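Local coordinates for protein tRNA (guanine(6)-N2)-methyltransferase (Thermus thermophilus, PDB 3TMA) that methylates N2 of the guanosine at position 6 of tRNA(Phe), using S-adenosyl-L-methionine as the methyl donor, at residues P28-L33 with A192-R197; W297-G302 with V313-L318; R337-G342 with P346-L351. One frame throughout, in Å; residues are numbered along the deposited sequence.

Contact 1: residues P28-L33 with A192-R197; sequences PGLEDL and AQALLR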
loop_
_atom_site.group_PDB
_atom_site.type_symbol
_atom_site.label_atom_id
_atom_site.label_comp_id
_atom_site.label_asym_id
_atom_site.label_seq_id
_atom_site.Cartn_x
_atom_site.Cartn_y
_atom_site.Cartn_z
ATOM N N PRO A 28 3.773 6.487 1.804
ATOM C CA PRO A 28 4.680 7.504 1.249
ATOM C C PRO A 28 5.868 6.861 0.549
ATOM O O PRO A 28 6.456 5.895 1.083
ATOM C CB PRO A 28 5.153 8.279 2.505
ATOM C CG PRO A 28 3.844 8.243 3.412
ATOM C CD PRO A 28 3.352 6.787 3.192
ATOM N N GLY A 29 6.197 7.374 -0.642
ATOM C CA GLY A 29 7.248 6.761 -1.478
ATOM C C GLY A 29 6.732 5.908 -2.636
ATOM O O GLY A 29 7.502 5.515 -3.529
ATOM N N LEU A 30 5.455 5.556 -2.597
ATOM C CA LEU A 30 4.859 4.729 -3.667
ATOM C C LEU A 30 3.879 5.538 -4.553
ATOM O O LEU A 30 3.126 4.949 -5.322
ATOM C CB LEU A 30 4.098 3.541 -3.044
ATOM C CG LEU A 30 4.853 2.531 -2.150
ATOM C CD1 LEU A 30 3.897 1.367 -1.713
ATOM C CD2 LEU A 30 6.079 1.946 -2.879
ATOM N N GLU A 31 3.865 6.873 -4.445
ATOM C CA GLU A 31 2.891 7.704 -5.225
ATOM C C GLU A 31 2.984 7.482 -6.723
ATOM O O GLU A 31 1.950 7.422 -7.399
ATOM C CB GLU A 31 3.111 9.203 -4.962
ATOM C CG GLU A 31 2.994 9.588 -3.503
ATOM C CD GLU A 31 4.324 9.364 -2.721
ATOM O OE1 GLU A 31 5.352 8.974 -3.329
ATOM O OE2 GLU A 31 4.320 9.567 -1.498
ATOM N N ASP A 32 4.217 7.437 -7.255
ATOM C CA ASP A 32 4.404 7.262 -8.683
ATOM C C ASP A 32 3.794 5.961 -9.205
ATOM O O ASP A 32 3.181 5.955 -10.272
ATOM C CB ASP A 32 5.864 7.390 -9.118
ATOM C CG ASP A 32 6.809 6.458 -8.359
ATOM O OD1 ASP A 32 6.387 5.716 -7.411
ATOM O OD2 ASP A 32 8.007 6.498 -8.703
ATOM N N LEU A 33 3.868 4.886 -8.480
ATOM C CA LEU A 33 3.249 3.597 -8.837
ATOM C C LEU A 33 1.707 3.655 -8.705
ATOM O O LEU A 33 0.992 3.091 -9.514
ATOM C CB LEU A 33 3.799 2.468 -7.950
ATOM C CG LEU A 33 5.283 2.087 -8.052
ATOM C CD1 LEU A 33 6.172 3.335 -7.852
ATOM C CD2 LEU A 33 5.604 1.060 -6.979
ATOM N N ALA A 192 3.915 -5.462 -0.950
ATOM C CA ALA A 192 4.186 -6.617 -1.803
ATOM C C ALA A 192 3.926 -6.343 -3.297
ATOM O O ALA A 192 4.732 -6.718 -4.168
ATOM C CB ALA A 192 3.342 -7.825 -1.320
ATOM N N GLN A 193 2.790 -5.730 -3.603
ATOM C CA GLN A 193 2.450 -5.332 -5.014
ATOM C C GLN A 193 3.493 -4.344 -5.581
ATOM O O GLN A 193 3.907 -4.432 -6.758
ATOM C CB GLN A 193 1.044 -4.678 -5.044
ATOM C CG GLN A 193 0.617 -4.097 -6.423
ATOM C CD GLN A 193 0.372 -5.189 -7.456
ATOM O OE1 GLN A 193 0.586 -4.964 -8.637
ATOM N NE2 GLN A 193 -0.041 -6.381 -7.010
ATOM N N ALA A 194 3.957 -3.416 -4.726
ATOM C CA ALA A 194 5.018 -2.483 -5.143
ATOM C C ALA A 194 6.338 -3.203 -5.469
ATOM O O ALA A 194 7.001 -2.860 -6.468
ATOM C CB ALA A 194 5.260 -1.422 -4.042
ATOM N N LEU A 195 6.736 -4.199 -4.659
ATOM C CA LEU A 195 7.960 -4.963 -5.011
ATOM C C LEU A 195 7.814 -5.645 -6.377
ATOM O O LEU A 195 8.765 -5.685 -7.194
ATOM C CB LEU A 195 8.286 -6.046 -3.954
ATOM C CG LEU A 195 8.662 -5.510 -2.570
ATOM C CD1 LEU A 195 8.883 -6.681 -1.575
ATOM C CD2 LEU A 195 9.932 -4.631 -2.691
ATOM N N LEU A 196 6.651 -6.254 -6.584
ATOM C CA LEU A 196 6.296 -6.884 -7.853
ATOM C C LEU A 196 6.499 -5.935 -9.051
ATOM O O LEU A 196 7.139 -6.273 -10.042
ATOM C CB LEU A 196 4.833 -7.280 -7.758
ATOM C CG LEU A 196 4.234 -8.393 -8.578
ATOM C CD1 LEU A 196 5.040 -9.683 -8.455
ATOM C CD2 LEU A 196 2.817 -8.576 -8.066
ATOM N N ARG A 197 5.909 -4.738 -8.953
ATOM C CA ARG A 197 6.013 -3.721 -9.992
ATOM C C ARG A 197 7.422 -3.136 -10.141
ATOM O O ARG A 197 7.897 -2.905 -11.273
ATOM C CB ARG A 197 5.005 -2.584 -9.701
ATOM C CG ARG A 197 3.557 -3.056 -9.902
ATOM C CD ARG A 197 2.498 -2.037 -9.443
ATOM N NE ARG A 197 1.153 -2.469 -9.862
ATOM C CZ ARG A 197 0.428 -1.893 -10.826
ATOM N NH1 ARG A 197 0.868 -0.804 -11.461
ATOM N NH2 ARG A 197 -0.742 -2.409 -11.163
HETATM O O HOH W 1 2.393 1.033 -10.986
#
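Arg197, which reaches toward Leu33 across the seam, is steadied from its own helix: its NE donates to OE1 of Gln193 one turn back, 2.8 Å away. The bond uses a lone pair of OE1 in the amide plane, and OE1 lies close to the guanidinium plane of Arg197, 7° out of it. Gln193 is held in turn, its NE2 reaching Glu220 and Thr224 on helix 216-225. This is an interdomain contact: the start of helix 31-41, in the THUMP-containing N-terminal half, meets helix 189-198, which precedes the first strand, 207-209, of the Rossmann-fold sheet.

The apolar centre is small. The methyl of Ala194 is met by both methyls of Leu30, whose CD2 comes to 3.7 Å from Ala194 CB and CD1 to 3.9 Å. Leu30 sits at the N-cap position and turns CG beside its own backbone N (chi1 -59°), which carries the branched end across to the alanine. From one turn further along, Leu33 adds CD2, 3.9 Å from the same CB. Arg197 NH1 stays 4.4 Å from Leu33 O; a water lies near both, but it is too close to NH1 for its bridge to be trusted. Ahead of the helix, the chain is pinned locally: Gly29 N donates to Glu31 OE2 at 3.0 Å, on the syn side of the carboxylate and 35° out of its plane.

Contact 2: residues W297-G302 with V313-L318; sequences WDFLRG and VALLTL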
loop_
_atom_site.group_PDB
_atom_site.type_symbol
_atom_site.label_atom_id
_atom_site.label_comp_id
_atom_site.label_asym_id
_atom_site.label_seq_id
_atom_site.Cartn_x
_atom_site.Cartn_y
_atom_site.Cartn_z
ATOM N N TRP A 297 24.824 -11.766 3.164
ATOM C CA TRP A 297 25.918 -12.275 2.332
ATOM C C TRP A 297 25.536 -13.578 1.584
ATOM O O TRP A 297 25.653 -13.682 0.340
ATOM C CB TRP A 297 27.112 -12.561 3.257
ATOM C CG TRP A 297 28.255 -13.116 2.525
ATOM C CD1 TRP A 297 28.493 -14.437 2.207
ATOM C CD2 TRP A 297 29.311 -12.372 1.958
ATOM N NE1 TRP A 297 29.630 -14.540 1.467
ATOM C CE2 TRP A 297 30.170 -13.287 1.323
ATOM C CE3 TRP A 297 29.640 -11.014 1.957
ATOM C CZ2 TRP A 297 31.330 -12.888 0.688
ATOM C CZ3 TRP A 297 30.798 -10.621 1.333
ATOM C CH2 TRP A 297 31.619 -11.549 0.696
ATOM N N ASP A 298 25.071 -14.565 2.351
ATOM C CA ASP A 298 24.668 -15.853 1.798
ATOM C C ASP A 298 23.395 -15.754 0.940
ATOM O O ASP A 298 23.288 -16.409 -0.101
ATOM C CB ASP A 298 24.397 -16.854 2.922
ATOM C CG ASP A 298 25.659 -17.252 3.698
ATOM O OD1 ASP A 298 26.803 -16.968 3.251
ATOM O OD2 ASP A 298 25.481 -17.871 4.779
ATOM N N PHE A 299 22.417 -14.981 1.401
ATOM C CA PHE A 299 21.207 -14.839 0.637
ATOM C C PHE A 299 21.491 -14.186 -0.721
ATOM O O PHE A 299 20.974 -14.627 -1.739
ATOM C CB PHE A 299 20.132 -14.029 1.390
ATOM C CG PHE A 299 19.073 -13.453 0.469
ATOM C CD1 PHE A 299 18.158 -14.287 -0.145
ATOM C CD2 PHE A 299 19.015 -12.093 0.228
ATOM C CE1 PHE A 299 17.210 -13.792 -1.021
ATOM C CE2 PHE A 299 18.077 -11.564 -0.641
ATOM C CZ PHE A 299 17.193 -12.417 -1.303
ATOM N N LEU A 300 22.266 -13.102 -0.748
ATOM C CA LEU A 300 22.436 -12.405 -2.039
ATOM C C LEU A 300 23.214 -13.271 -3.021
ATOM O O LEU A 300 23.021 -13.174 -4.222
ATOM C CB LEU A 300 23.139 -11.066 -1.874
ATOM C CG LEU A 300 22.272 -10.034 -1.147
ATOM C CD1 LEU A 300 23.143 -8.884 -0.623
ATOM C CD2 LEU A 300 21.110 -9.548 -2.055
ATOM N N ARG A 301 24.158 -14.057 -2.519
ATOM C CA ARG A 301 24.893 -14.945 -3.412
ATOM C C ARG A 301 24.037 -16.083 -3.965
ATOM O O ARG A 301 24.162 -16.447 -5.139
ATOM C CB ARG A 301 26.219 -15.418 -2.786
ATOM C CG ARG A 301 27.292 -14.307 -2.919
ATOM C CD ARG A 301 28.360 -14.364 -1.822
ATOM N NE ARG A 301 29.174 -13.156 -1.935
ATOM C CZ ARG A 301 28.776 -11.951 -1.527
ATOM N NH1 ARG A 301 27.569 -11.787 -0.945
ATOM N NH2 ARG A 301 29.557 -10.910 -1.752
ATOM N N GLY A 302 23.176 -16.640 -3.122
ATOM C CA GLY A 302 22.208 -17.633 -3.591
ATOM C C GLY A 302 21.271 -17.007 -4.622
ATOM O O GLY A 302 20.898 -17.656 -5.628
ATOM N N VAL A 313 16.084 -8.664 -8.641
ATOM C CA VAL A 313 15.653 -8.805 -7.250
ATOM C C VAL A 313 15.058 -7.468 -6.813
ATOM O O VAL A 313 15.622 -6.421 -7.104
ATOM C CB VAL A 313 16.856 -9.138 -6.289
ATOM C CG1 VAL A 313 16.349 -9.499 -4.902
ATOM C CG2 VAL A 313 17.689 -10.291 -6.831
ATOM N N ALA A 314 13.896 -7.478 -6.174
ATOM C CA ALA A 314 13.435 -6.278 -5.458
ATOM C C ALA A 314 13.502 -6.609 -3.968
ATOM O O ALA A 314 12.936 -7.612 -3.521
ATOM C CB ALA A 314 11.974 -5.907 -5.872
ATOM N N LEU A 315 14.201 -5.800 -3.232
ATOM C CA LEU A 315 14.327 -6.101 -1.853
ATOM C C LEU A 315 14.101 -4.954 -0.914
ATOM O O LEU A 315 14.402 -3.846 -1.209
ATOM C CB LEU A 315 15.601 -6.894 -1.537
ATOM C CG LEU A 315 16.938 -6.268 -1.183
ATOM C CD1 LEU A 315 16.801 -5.428 0.117
ATOM C CD2 LEU A 315 17.883 -7.441 -0.971
ATOM N N LEU A 316 13.546 -5.274 0.227
ATOM C CA LEU A 316 13.231 -4.228 1.220
ATOM C C LEU A 316 14.183 -4.354 2.418
ATOM O O LEU A 316 14.360 -5.476 2.946
ATOM C CB LEU A 316 11.776 -4.471 1.648
ATOM C CG LEU A 316 10.895 -3.539 2.458
ATOM C CD1 LEU A 316 10.758 -2.127 1.889
ATOM C CD2 LEU A 316 9.552 -4.247 2.449
ATOM N N THR A 317 14.799 -3.259 2.870
ATOM C CA THR A 317 15.705 -3.352 4.020
ATOM C C THR A 317 15.764 -2.047 4.831
ATOM O O THR A 317 15.852 -0.962 4.255
ATOM C CB THR A 317 17.196 -3.748 3.577
ATOM O OG1 THR A 317 18.074 -3.688 4.709
ATOM C CG2 THR A 317 17.725 -2.762 2.535
ATOM N N LEU A 318 15.827 -2.182 6.151
ATOM C CA LEU A 318 16.163 -1.071 7.039
ATOM C C LEU A 318 17.643 -0.754 7.115
ATOM O O LEU A 318 18.052 0.272 7.725
ATOM C CB LEU A 318 15.572 -1.282 8.457
ATOM C CG LEU A 318 14.037 -1.085 8.483
ATOM C CD1 LEU A 318 13.411 -1.806 9.699
ATOM C CD2 LEU A 318 13.686 0.412 8.462
#
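The backbones of the helix carrying Phe299 and Leu300 and the strand carrying Leu315 stay well apart, 9.3 Å at their nearest CA atoms, Leu300 and Val313, and no hydrogen bond crosses between them. Side chains bridge the gap, and both contacts fall on one methyl, CD2 of Leu315. Phe299 brings the edge of its ring to it, CE2 lying 4.1 Å from Leu315 CD2, with the methyl near the ring plane and not over a face. The two side chains run past one another in opposite senses. Leu300 comes at about a right angle to Leu315, its CD2 4.0 Å from Leu315 CD2. Leu315 holds CG between its backbone N and carbonyl carbon, a rotation (chi1 90°) that carries CD2 to the helix.

Elsewhere on the helix, Arg301 lays its guanidinium over the centre of the Trp297 indole, CZ 3.3 Å above the ring plane. Its NH1 bonds to Trp297 O at 3.0 Å, and that oxygen also accepts from Arg301 N, so two donors of one residue grip it; NH1 reaches Ala326 O as well.

Helix 290-305 is the connection in the beta-alpha-beta crossover from strand 275-278 to strand 312-317 of the Rossmann-fold sheet. Phe299 packs on Ala278 and makes an edge-to-face pair with Phe211, and its side chain comes within about 4 Å of that of Ala263, which probably binds S-adenosyl-L-methionine. Leu300 is covered by Leu323 and Ala326 of helix 320-326 and by Leu351 of strand 347-353.

Contact 3: residues R337-G342 with P346-L351; sequences RVVEQG and PRVFVL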
loop_
_atom_site.group_PDB
_atom_site.type_symbol
_atom_site.label_atom_id
_atom_site.label_comp_id
_atom_site.label_asym_id
_atom_site.label_seq_id
_atom_site.Cartn_x
_atom_site.Cartn_y
_atom_site.Cartn_z
ATOM N N ARG A 337 14.829 3.402 -3.606
ATOM C CA ARG A 337 13.945 4.459 -3.142
ATOM C C ARG A 337 13.619 4.251 -1.676
ATOM O O ARG A 337 13.757 3.137 -1.134
ATOM C CB ARG A 337 12.647 4.442 -3.962
ATOM C CG ARG A 337 11.802 3.186 -3.745
ATOM C CD ARG A 337 10.390 3.334 -4.410
ATOM N NE ARG A 337 10.498 3.548 -5.856
ATOM C CZ ARG A 337 9.581 4.202 -6.589
ATOM N NH1 ARG A 337 9.766 4.402 -7.896
ATOM N NH2 ARG A 337 8.476 4.664 -6.016
ATOM N N VAL A 338 13.112 5.302 -1.050
ATOM C CA VAL A 338 12.732 5.241 0.336
ATOM C C VAL A 338 11.201 5.043 0.401
ATOM O O VAL A 338 10.454 5.682 -0.361
ATOM C CB VAL A 338 13.121 6.532 1.055
ATOM C CG1 VAL A 338 12.641 6.468 2.488
ATOM C CG2 VAL A 338 14.669 6.676 0.993
ATOM N N VAL A 339 10.720 4.185 1.298
ATOM C CA VAL A 339 9.237 3.976 1.401
ATOM C C VAL A 339 8.878 3.941 2.885
ATOM O O VAL A 339 9.685 3.440 3.696
ATOM C CB VAL A 339 8.814 2.647 0.730
ATOM C CG1 VAL A 339 7.284 2.356 0.960
ATOM C CG2 VAL A 339 9.072 2.723 -0.793
ATOM N N GLU A 340 7.721 4.488 3.258
ATOM C CA GLU A 340 7.323 4.461 4.663
ATOM C C GLU A 340 6.540 3.207 4.942
ATOM O O GLU A 340 5.528 2.960 4.274
ATOM C CB GLU A 340 6.484 5.683 5.086
ATOM C CG GLU A 340 5.958 5.571 6.585
ATOM C CD GLU A 340 4.614 4.759 6.751
ATOM O OE1 GLU A 340 4.023 4.299 5.738
ATOM O OE2 GLU A 340 4.129 4.580 7.895
ATOM N N GLN A 341 6.945 2.468 5.970
ATOM C CA GLN A 341 6.248 1.251 6.385
ATOM C C GLN A 341 6.207 1.132 7.919
ATOM O O GLN A 341 7.255 1.117 8.588
ATOM C CB GLN A 341 6.935 0.013 5.797
ATOM C CG GLN A 341 6.452 -1.306 6.429
ATOM C CD GLN A 341 7.301 -2.519 6.058
ATOM O OE1 GLN A 341 8.516 -2.430 5.809
ATOM N NE2 GLN A 341 6.662 -3.664 6.021
ATOM N N GLY A 342 5.001 1.090 8.464
ATOM C CA GLY A 342 4.788 0.983 9.907
ATOM C C GLY A 342 5.477 2.080 10.717
ATOM O O GLY A 342 6.044 1.796 11.751
ATOM N N PRO A 346 12.136 1.931 5.467
ATOM C CA PRO A 346 13.036 1.042 4.734
ATOM C C PRO A 346 13.337 1.563 3.320
ATOM O O PRO A 346 12.604 2.429 2.805
ATOM C CB PRO A 346 12.254 -0.256 4.652
ATOM C CG PRO A 346 10.834 0.146 4.737
ATOM C CD PRO A 346 10.825 1.303 5.723
ATOM N N ARG A 347 14.411 1.054 2.727
ATOM C CA ARG A 347 14.696 1.295 1.319
ATOM C C ARG A 347 14.208 0.102 0.515
ATOM O O ARG A 347 14.202 -1.034 1.028
ATOM C CB ARG A 347 16.225 1.457 1.138
ATOM C CG ARG A 347 16.712 2.899 1.403
ATOM C CD ARG A 347 16.526 3.330 2.870
ATOM N NE ARG A 347 17.203 4.613 3.106
ATOM C CZ ARG A 347 16.678 5.656 3.733
ATOM N NH1 ARG A 347 15.560 5.526 4.440
ATOM N NH2 ARG A 347 17.352 6.809 3.755
ATOM N N VAL A 348 13.775 0.340 -0.722
ATOM C CA VAL A 348 13.604 -0.763 -1.702
ATOM C C VAL A 348 14.760 -0.639 -2.708
ATOM O O VAL A 348 15.004 0.446 -3.279
ATOM C CB VAL A 348 12.263 -0.704 -2.496
ATOM C CG1 VAL A 348 12.242 -1.817 -3.598
ATOM C CG2 VAL A 348 11.037 -0.901 -1.535
ATOM N N PHE A 349 15.487 -1.728 -2.896
ATOM C CA PHE A 349 16.523 -1.758 -3.942
ATOM C C PHE A 349 16.082 -2.703 -5.033
ATOM O O PHE A 349 15.520 -3.741 -4.722
ATOM C CB PHE A 349 17.821 -2.303 -3.313
ATOM C CG PHE A 349 18.463 -1.341 -2.321
ATOM C CD1 PHE A 349 18.867 -0.079 -2.711
ATOM C CD2 PHE A 349 18.715 -1.724 -1.019
ATOM C CE1 PHE A 349 19.507 0.830 -1.791
ATOM C CE2 PHE A 349 19.385 -0.829 -0.118
ATOM C CZ PHE A 349 19.753 0.444 -0.521
ATOM N N VAL A 350 16.297 -2.334 -6.287
ATOM C CA VAL A 350 16.151 -3.259 -7.390
ATOM C C VAL A 350 17.542 -3.578 -7.922
ATOM O O VAL A 350 18.287 -2.672 -8.307
ATOM C CB VAL A 350 15.266 -2.673 -8.544
ATOM C CG1 VAL A 350 15.089 -3.720 -9.670
ATOM C CG2 VAL A 350 13.877 -2.333 -7.948
ATOM N N LEU A 351 17.861 -4.867 -7.954
ATOM C CA LEU A 351 19.146 -5.354 -8.457
ATOM C C LEU A 351 18.897 -6.126 -9.741
ATOM O O LEU A 351 17.857 -6.781 -9.886
ATOM C CB LEU A 351 19.798 -6.288 -7.426
ATOM C CG LEU A 351 19.774 -5.808 -5.969
ATOM C CD1 LEU A 351 20.126 -6.948 -5.035
ATOM C CD2 LEU A 351 20.695 -4.617 -5.736
#
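Arg337 and Val348 form a hydrogen-bonded antiparallel pair in the beta hairpin made by strands 331-338 and 347-353, at the edge of the methyltransferase sheet; the strand order there, 3-2-1-4-5-7-6, is that of a Rossmann-fold methyltransferase. Arg337 N reaches Val348 O at 3.0 Å, and Val348 N returns to Arg337 O at 2.8 Å. A third bond, Val339 N to Pro346 O at 3.0 Å, is nearly straight, with 169° at the hydrogen. The pairing goes no further that way: Val339 O faces a proline nitrogen that has no hydrogen to give.

The tightly packed, buried part begins where Arg337, Val339 and Val348 gather. The stem of Arg337 runs alongside Val348, CG 4.1 Å from Val348 CB, before the chain bends at chi3 and sends its charged end to Asp32. Val339 adds CG2 against CG2 of Val348, and Leu195 and Leu198 of helix 189-198 close over the latter. Toward the turn, Pro346 presses its CD to 3.2 Å from Val339 O. Gln341 crosses the Pro346 ring at about a right angle; its NE2 bonds to Ser186 O, while OE1 rests 3.6 Å from Pro346 CG.

The face carrying Val338 and Arg347, a non-hydrogen-bonded pair, is the solvent side, yet the two still meet closely. NH1 of Arg347 is occupied by Tyr345 O. The chain bends at chi2 (66°) so that the guanidinium lies flat beneath the valine: CG2 of Val338 sits over the centre of the group, 3.5 Å from Arg347 CZ.

In the fold
Contacts 1 and 3 lie closest, their centres about 9 Å apart, and Arg337 ties them: its NH2 makes a salt bridge with Asp32 OD1 (2.7 Å) and probably a hydrogen bond to Gly29 O, which joins the hairpin to the N-terminal domain. Contacts 2 and 3, about 13 Å apart between centres, share the sheet, Leu351 N lying 2.9 Å from Val313 O on the neighbouring strand. Contact 1 touches contact 2 by packing, Leu195 O on Ala314 CB. Asn279 probably binds S-adenosyl-L-methionine; the side chain of Gln341 in contact 3 is about 5 Å from that of Asn279, and that of Leu315 in contact 2 about 7 Å. The side chain of Ala194 in contact 1 is about 11 Å from that of Asn279.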